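Local coordinates for protein geranylgeranyl pyrophosphate synthetase (Pyrococcus horikoshii, PDB 1WY0) that probably condenses isopentenyl diphosphate with allylic diphosphates to build the C20 isoprenoid chain of geranylgeranyl diphosphate, at residues A[3-6]-A[7-10]; A[78-81]-A[82-85]; A[142-145]-A[146-150]. One frame throughout, in Å; residues are numbered along the deposited sequence.

Interaction 1 of 3, residues A[3-6]-A[7-10]; sequences KYEE and LFAR
Phe8 and Glu5 meet one helical turn apart at the start of helix 3-25, where the carboxylate OE2 of Glu5 lies 3.8 Å from CD2 of Phe8. The oxygen sits at the ring edge, near its plane, an approach that probably lets the carboxylate's charge meet the slightly positive C-H rim; the carboxylate itself is turned 57° against the ring. A bend at chi2 (29°) folds the Glu5 chain back to reach this spot. The backbone satisfies its own donors here: Leu7 N bonds to Lys3 O at 2.7 Å, and Phe8 N to Tyr4 O at 2.8 Å. Glu6 O takes a bond from Arg10 N at 2.9 Å and a weak one from Ala9 N, so two N-H groups share one carbonyl. Tyr4 O also lies oblique to the Phe8 ring, 3.1 Å from Phe8 CD2.

Tyr4 and Arg10 find their polar partners outside this turn. Tyr4 OH bonds to Glu339 OE1, while Arg10 NE forms a salt bridge with Asp329 OD2; both rings, Tyr4 and Phe8, meet Phe336 edge-to-face. Leucine suits position 7, the one buried residue of the eight, since its branched end packs on Leu332 of helix 325-336 and on Phe52 of helix 49-57. Thus the first turns of the N-terminal helix are pinned to the C-terminal part of the chain by aromatic, apolar and ionic contacts at once, and the helix dipole is likely to stabilise the negative charges of Glu5 and Glu6 in this first turn.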
# COMPACT_ATOMS: atom_id res chain seq x y z
N LYS A 3 24.13 -28.13 13.30
CA LYS A 3 22.68 -28.16 13.46
C LYS A 3 22.02 -27.02 12.69
O LYS A 3 20.90 -27.10 12.22
CB LYS A 3 22.36 -28.05 14.95
CG LYS A 3 23.58 -27.66 15.78
CD LYS A 3 23.46 -26.25 16.37
CE LYS A 3 24.72 -25.82 17.12
NZ LYS A 3 24.57 -24.43 17.56
N TYR A 4 22.77 -25.90 12.60
CA TYR A 4 22.31 -24.78 11.79
C TYR A 4 22.07 -25.23 10.35
O TYR A 4 21.18 -24.74 9.66
CB TYR A 4 23.38 -23.69 11.82
CG TYR A 4 23.36 -23.01 13.14
CD1 TYR A 4 24.37 -22.12 13.48
CD2 TYR A 4 22.32 -23.24 14.04
CE1 TYR A 4 24.35 -21.46 14.70
CE2 TYR A 4 22.30 -22.60 15.27
CZ TYR A 4 23.31 -21.71 15.60
OH TYR A 4 23.29 -21.05 16.82
N GLU A 5 22.94 -26.15 9.90
CA GLU A 5 22.80 -26.69 8.56
C GLU A 5 21.47 -27.43 8.41
O GLU A 5 20.82 -27.42 7.37
CB GLU A 5 23.96 -27.66 8.31
CG GLU A 5 25.24 -26.94 7.88
CD GLU A 5 25.25 -25.54 8.46
OE1 GLU A 5 25.82 -25.35 9.52
OE2 GLU A 5 24.68 -24.64 7.83
N GLU A 6 21.09 -28.13 9.49
CA GLU A 6 19.82 -28.84 9.48
C GLU A 6 18.65 -27.88 9.67
O GLU A 6 17.57 -28.04 9.10
CB GLU A 6 19.84 -29.87 10.61
CG GLU A 6 18.74 -30.92 10.46
CD GLU A 6 19.16 -32.20 11.15
OE1 GLU A 6 18.74 -32.42 12.28
OE2 GLU A 6 19.92 -32.96 10.56
N LEU A 7 18.85 -26.85 10.49
CA LEU A 7 17.81 -25.85 10.73
C LEU A 7 17.50 -25.20 9.39
O LEU A 7 16.34 -25.04 9.03
CB LEU A 7 18.29 -24.79 11.72
CG LEU A 7 17.43 -23.52 11.80
CD1 LEU A 7 15.99 -23.88 12.15
CD2 LEU A 7 18.01 -22.59 12.84
N PHE A 8 18.55 -24.83 8.66
CA PHE A 8 18.36 -24.21 7.35
C PHE A 8 17.76 -25.22 6.38
O PHE A 8 17.17 -24.85 5.37
CB PHE A 8 19.69 -23.70 6.80
CG PHE A 8 20.25 -22.54 7.56
CD1 PHE A 8 19.40 -21.57 8.10
CD2 PHE A 8 21.63 -22.38 7.71
CE1 PHE A 8 19.91 -20.48 8.78
CE2 PHE A 8 22.14 -21.28 8.39
CZ PHE A 8 21.28 -20.33 8.93
N ALA A 9 17.91 -26.49 6.72
CA ALA A 9 17.36 -27.56 5.90
C ALA A 9 15.85 -27.56 6.09
O ALA A 9 15.09 -27.79 5.15
CB ALA A 9 17.96 -28.90 6.31
N ARG A 10 15.43 -27.32 7.33
CA ARG A 10 14.02 -27.25 7.66
C ARG A 10 13.42 -25.99 7.07
O ARG A 10 12.40 -26.02 6.40
CB ARG A 10 13.89 -27.24 9.18
CG ARG A 10 14.21 -28.59 9.81
CD ARG A 10 13.12 -29.05 10.79
NE ARG A 10 12.38 -27.90 11.31
CZ ARG A 10 11.22 -27.58 10.71
NH1 ARG A 10 10.79 -28.30 9.69
NH2 ARG A 10 10.49 -26.57 11.18

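Interaction 2 of 3, residues A[78-81]-A[82-85]; sequences IHNY and SLVH
Tyr81 leans forward over Ser82 through an unusual first torsion: at chi1 119° its CG nearly eclipses the carbonyl carbon, which lays a ring face over Ser82 CA. Ser82 OG stands between its own N and carbonyl carbon (chi1 76°), from where it donates a short 2.5 Å bond to His79 O. Leu83 N reaches the same oxygen at 3.2 Å from the same face of the carbonyl plane. Leu83 CG lies over one face of the His79 imidazole, a CH-pi contact 4.2 Å from the ring centroid. A water in the plane of the His79 ring, 2.8 Å from ND1, donates to Ser82 OG and so ties the two side chains together.

The edge of Tyr81 points at the face of His85 in an offset edge-to-face pair, with planes 75° apart and Tyr81 CE2 3.5 Å from His85 ND1. His85 is held by Ile111 O at NE2 and by Asp115 of the second subunit at ND1, and Tyr81 stacks on Phe118. Tyr81 also belongs to the mercury site, its side chain about 3 Å from the ion. With Tyr81 replaced by an alanine, the mercury ion would probably lose its phenol ligand, Phe118 its stacking partner, and the His85 face this aromatic edge. Helix 69-90 carries the first aspartate-rich DDxxD motif of the prenyl synthases immediately after His85. Serine suits its buried place because its hydroxyl is paid for by a carbonyl of the preceding turn, and histidine suits position 85 because its nitrogens bind partners in both subunits while its face receives an aromatic edge.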
# COMPACT_ATOMS: atom_id res chain seq x y z
N ILE A 78 3.96 -8.78 2.73
CA ILE A 78 4.05 -7.48 3.37
C ILE A 78 5.51 -7.09 3.49
O ILE A 78 5.88 -5.95 3.20
CB ILE A 78 3.40 -7.48 4.76
CG1 ILE A 78 1.88 -7.37 4.61
CG2 ILE A 78 3.93 -6.30 5.60
CD1 ILE A 78 1.11 -7.26 5.90
N HIS A 79 6.35 -8.03 3.92
CA HIS A 79 7.78 -7.77 4.05
C HIS A 79 8.35 -7.33 2.70
O HIS A 79 9.15 -6.39 2.63
CB HIS A 79 8.52 -9.03 4.54
CG HIS A 79 10.01 -8.93 4.44
ND1 HIS A 79 10.76 -8.04 5.19
CD2 HIS A 79 10.90 -9.62 3.69
CE1 HIS A 79 12.04 -8.19 4.89
NE2 HIS A 79 12.15 -9.14 3.98
N ASN A 80 7.95 -8.01 1.64
CA ASN A 80 8.46 -7.69 0.31
C ASN A 80 8.02 -6.32 -0.18
O ASN A 80 8.81 -5.59 -0.78
CB ASN A 80 8.07 -8.78 -0.70
CG ASN A 80 9.09 -9.89 -0.75
OD1 ASN A 80 10.24 -9.68 -1.15
ND2 ASN A 80 8.69 -11.09 -0.33
N TYR A 81 6.77 -5.96 0.05
CA TYR A 81 6.30 -4.65 -0.37
C TYR A 81 7.07 -3.55 0.37
O TYR A 81 7.32 -2.47 -0.19
CB TYR A 81 4.79 -4.51 -0.11
CG TYR A 81 4.41 -3.40 0.85
CD1 TYR A 81 4.18 -3.67 2.20
CD2 TYR A 81 4.22 -2.09 0.40
CE1 TYR A 81 3.78 -2.67 3.07
CE2 TYR A 81 3.82 -1.08 1.27
CZ TYR A 81 3.60 -1.37 2.60
OH TYR A 81 3.14 -0.39 3.45
N SER A 82 7.44 -3.80 1.63
CA SER A 82 8.17 -2.79 2.38
C SER A 82 9.58 -2.58 1.81
O SER A 82 10.18 -1.52 1.91
CB SER A 82 8.26 -3.23 3.84
OG SER A 82 9.25 -4.25 3.96
N LEU A 83 10.13 -3.67 1.25
CA LEU A 83 11.46 -3.58 0.66
C LEU A 83 11.46 -2.73 -0.61
O LEU A 83 12.36 -1.95 -0.88
CB LEU A 83 11.93 -5.00 0.33
CG LEU A 83 12.18 -5.84 1.59
CD1 LEU A 83 12.79 -7.20 1.27
CD2 LEU A 83 13.13 -5.16 2.58
N VAL A 84 10.41 -2.94 -1.43
CA VAL A 84 10.30 -2.19 -2.68
C VAL A 84 10.20 -0.69 -2.42
O VAL A 84 10.89 0.13 -3.01
CB VAL A 84 9.05 -2.68 -3.41
CG1 VAL A 84 8.84 -1.85 -4.68
CG2 VAL A 84 9.21 -4.14 -3.79
N HIS A 85 9.27 -0.33 -1.52
CA HIS A 85 9.04 1.08 -1.23
C HIS A 85 10.23 1.71 -0.50
O HIS A 85 10.62 2.85 -0.73
CB HIS A 85 7.78 1.20 -0.37
CG HIS A 85 6.56 1.15 -1.26
ND1 HIS A 85 5.30 1.36 -0.81
CD2 HIS A 85 6.50 0.90 -2.64
CE1 HIS A 85 4.50 1.25 -1.89
NE2 HIS A 85 5.20 0.98 -2.99
O HOH W 1 9.95 -5.74 6.59

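Interaction 3 of 3, residues A[142-145]-A[146-150]; sequences IVKA and SNELC. With HG (mercury (II) ion), chain B.
Lys144 winds across Glu148, one turn ahead on helix 132-159. CB starts away from the following turn; CG, anti to the backbone N (chi1 160°), comes to 3.7 Å from Glu148 OE2. CD runs past the same oxygen, and CE, after bends at chi2 and chi3, lies 3.7 Å from CG of Glu148. The ammonium NZ ends beside Asn147, 3.6 Å from its CB, rather than on the carboxylate. NZ and OE2 of Glu148 remain 5.7 Å apart, too far for a salt bridge, so any attraction is probably weak; the firmer ionic partner of Glu148 is Arg208, which its OE1 meets in a salt bridge. Lysine fits because its flexible methylenes can lie along the glutamate at this exposed site while NZ ends beside Asn147.

In this all-helical prenyl-synthase fold, helix 132-159 packs between helices of its own chain and the second subunit. Val143 and Asn147 stand side by side facing that partner, with Val143 CG1 3.7 Å from Asn147 ND2. The amide needs other company: its OD1 bonds to Ser119 OG of the second subunit, as does the hydroxyl of Ser146, so two small polar residues grip one serine across the interface. Regular backbone bonds link the turns, among them Asn147 N to Val143 O at 3.0 Å and Leu149 N to Ala145 O at 2.9 Å. Ala145, too small to hold its neighbour off, lets helix 167-193 approach at Ala184. At the segment's end, the soft sulfur of Cys150, a good match for a soft metal, binds the mercury ion with SG at 2.7 Å.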
# COMPACT_ATOMS: atom_id res chain seq x y z
N ILE A 142 -2.07 -8.36 11.83
CA ILE A 142 -1.34 -7.98 10.64
C ILE A 142 -1.55 -6.50 10.33
O ILE A 142 -0.63 -5.82 9.91
CB ILE A 142 -1.76 -8.87 9.46
CG1 ILE A 142 -1.24 -10.30 9.71
CG2 ILE A 142 -1.23 -8.30 8.15
CD1 ILE A 142 -1.62 -11.32 8.62
N VAL A 143 -2.76 -6.01 10.56
CA VAL A 143 -3.05 -4.61 10.30
C VAL A 143 -2.28 -3.71 11.27
O VAL A 143 -1.68 -2.72 10.85
CB VAL A 143 -4.56 -4.34 10.41
CG1 VAL A 143 -4.81 -2.89 10.77
CG2 VAL A 143 -5.23 -4.68 9.08
N LYS A 144 -2.29 -4.04 12.55
CA LYS A 144 -1.56 -3.20 13.50
C LYS A 144 -0.06 -3.22 13.26
O LYS A 144 0.61 -2.22 13.50
CB LYS A 144 -1.85 -3.62 14.93
CG LYS A 144 -0.80 -3.13 15.94
CD LYS A 144 -1.02 -1.67 16.38
CE LYS A 144 -0.50 -0.63 15.37
NZ LYS A 144 -1.55 0.40 15.08
N ALA A 145 0.48 -4.34 12.80
CA ALA A 145 1.91 -4.41 12.54
C ALA A 145 2.19 -3.59 11.28
O ALA A 145 3.22 -2.94 11.16
CB ALA A 145 2.35 -5.86 12.34
N SER A 146 1.25 -3.63 10.34
CA SER A 146 1.37 -2.86 9.11
C SER A 146 1.49 -1.37 9.47
O SER A 146 2.40 -0.69 9.02
CB SER A 146 0.14 -3.08 8.23
OG SER A 146 0.18 -2.22 7.11
N ASN A 147 0.57 -0.89 10.31
CA ASN A 147 0.59 0.51 10.72
C ASN A 147 1.92 0.87 11.42
O ASN A 147 2.51 1.91 11.14
CB ASN A 147 -0.59 0.83 11.65
CG ASN A 147 -1.95 0.70 10.96
OD1 ASN A 147 -2.12 1.10 9.79
ND2 ASN A 147 -2.93 0.18 11.68
N GLU A 148 2.37 0.02 12.33
CA GLU A 148 3.64 0.27 13.04
C GLU A 148 4.81 0.37 12.08
O GLU A 148 5.72 1.17 12.27
CB GLU A 148 3.95 -0.86 14.02
CG GLU A 148 3.22 -0.83 15.33
CD GLU A 148 3.67 -2.00 16.19
OE1 GLU A 148 4.86 -1.98 16.59
OE2 GLU A 148 2.86 -2.92 16.44
N LEU A 149 4.78 -0.49 11.07
CA LEU A 149 5.81 -0.54 10.04
C LEU A 149 5.90 0.81 9.32
O LEU A 149 6.99 1.34 9.15
CB LEU A 149 5.47 -1.68 9.08
CG LEU A 149 6.31 -1.97 7.84
CD1 LEU A 149 7.77 -2.19 8.22
CD2 LEU A 149 5.74 -3.21 7.15
N CYS A 150 4.76 1.37 8.91
CA CYS A 150 4.75 2.68 8.24
C CYS A 150 5.23 3.76 9.23
O CYS A 150 5.95 4.69 8.86
CB CYS A 150 3.34 3.06 7.76
SG CYS A 150 2.60 2.05 6.45
HG HG B . 4.86 1.30 5.15

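Overall arrangement
Interactions 2 and 3 form a continuous buried region, their centres about 12 Å apart, where helix 69-90 lies against helix 132-159. Ile78 CD1 packs 3.4 Å from Ile142 CG2, and Ile78 CG2 touches Leu149 CD2. Each helix contributes one residue to the mercury site, Tyr81 and Cys150, with Tyr81 OH 3.9 Å from Cys150 SG. Both contacts touch the second subunit, and interaction 2 lies just ahead of the family's first aspartate-rich motif, which in relatives binds the allylic diphosphate through magnesium and follows residues that influence product length. Interaction 1 stands apart, at the surface, its centre about 26 Å from interaction 2 and 30 Å from interaction 3, across the chain's centre from the latter.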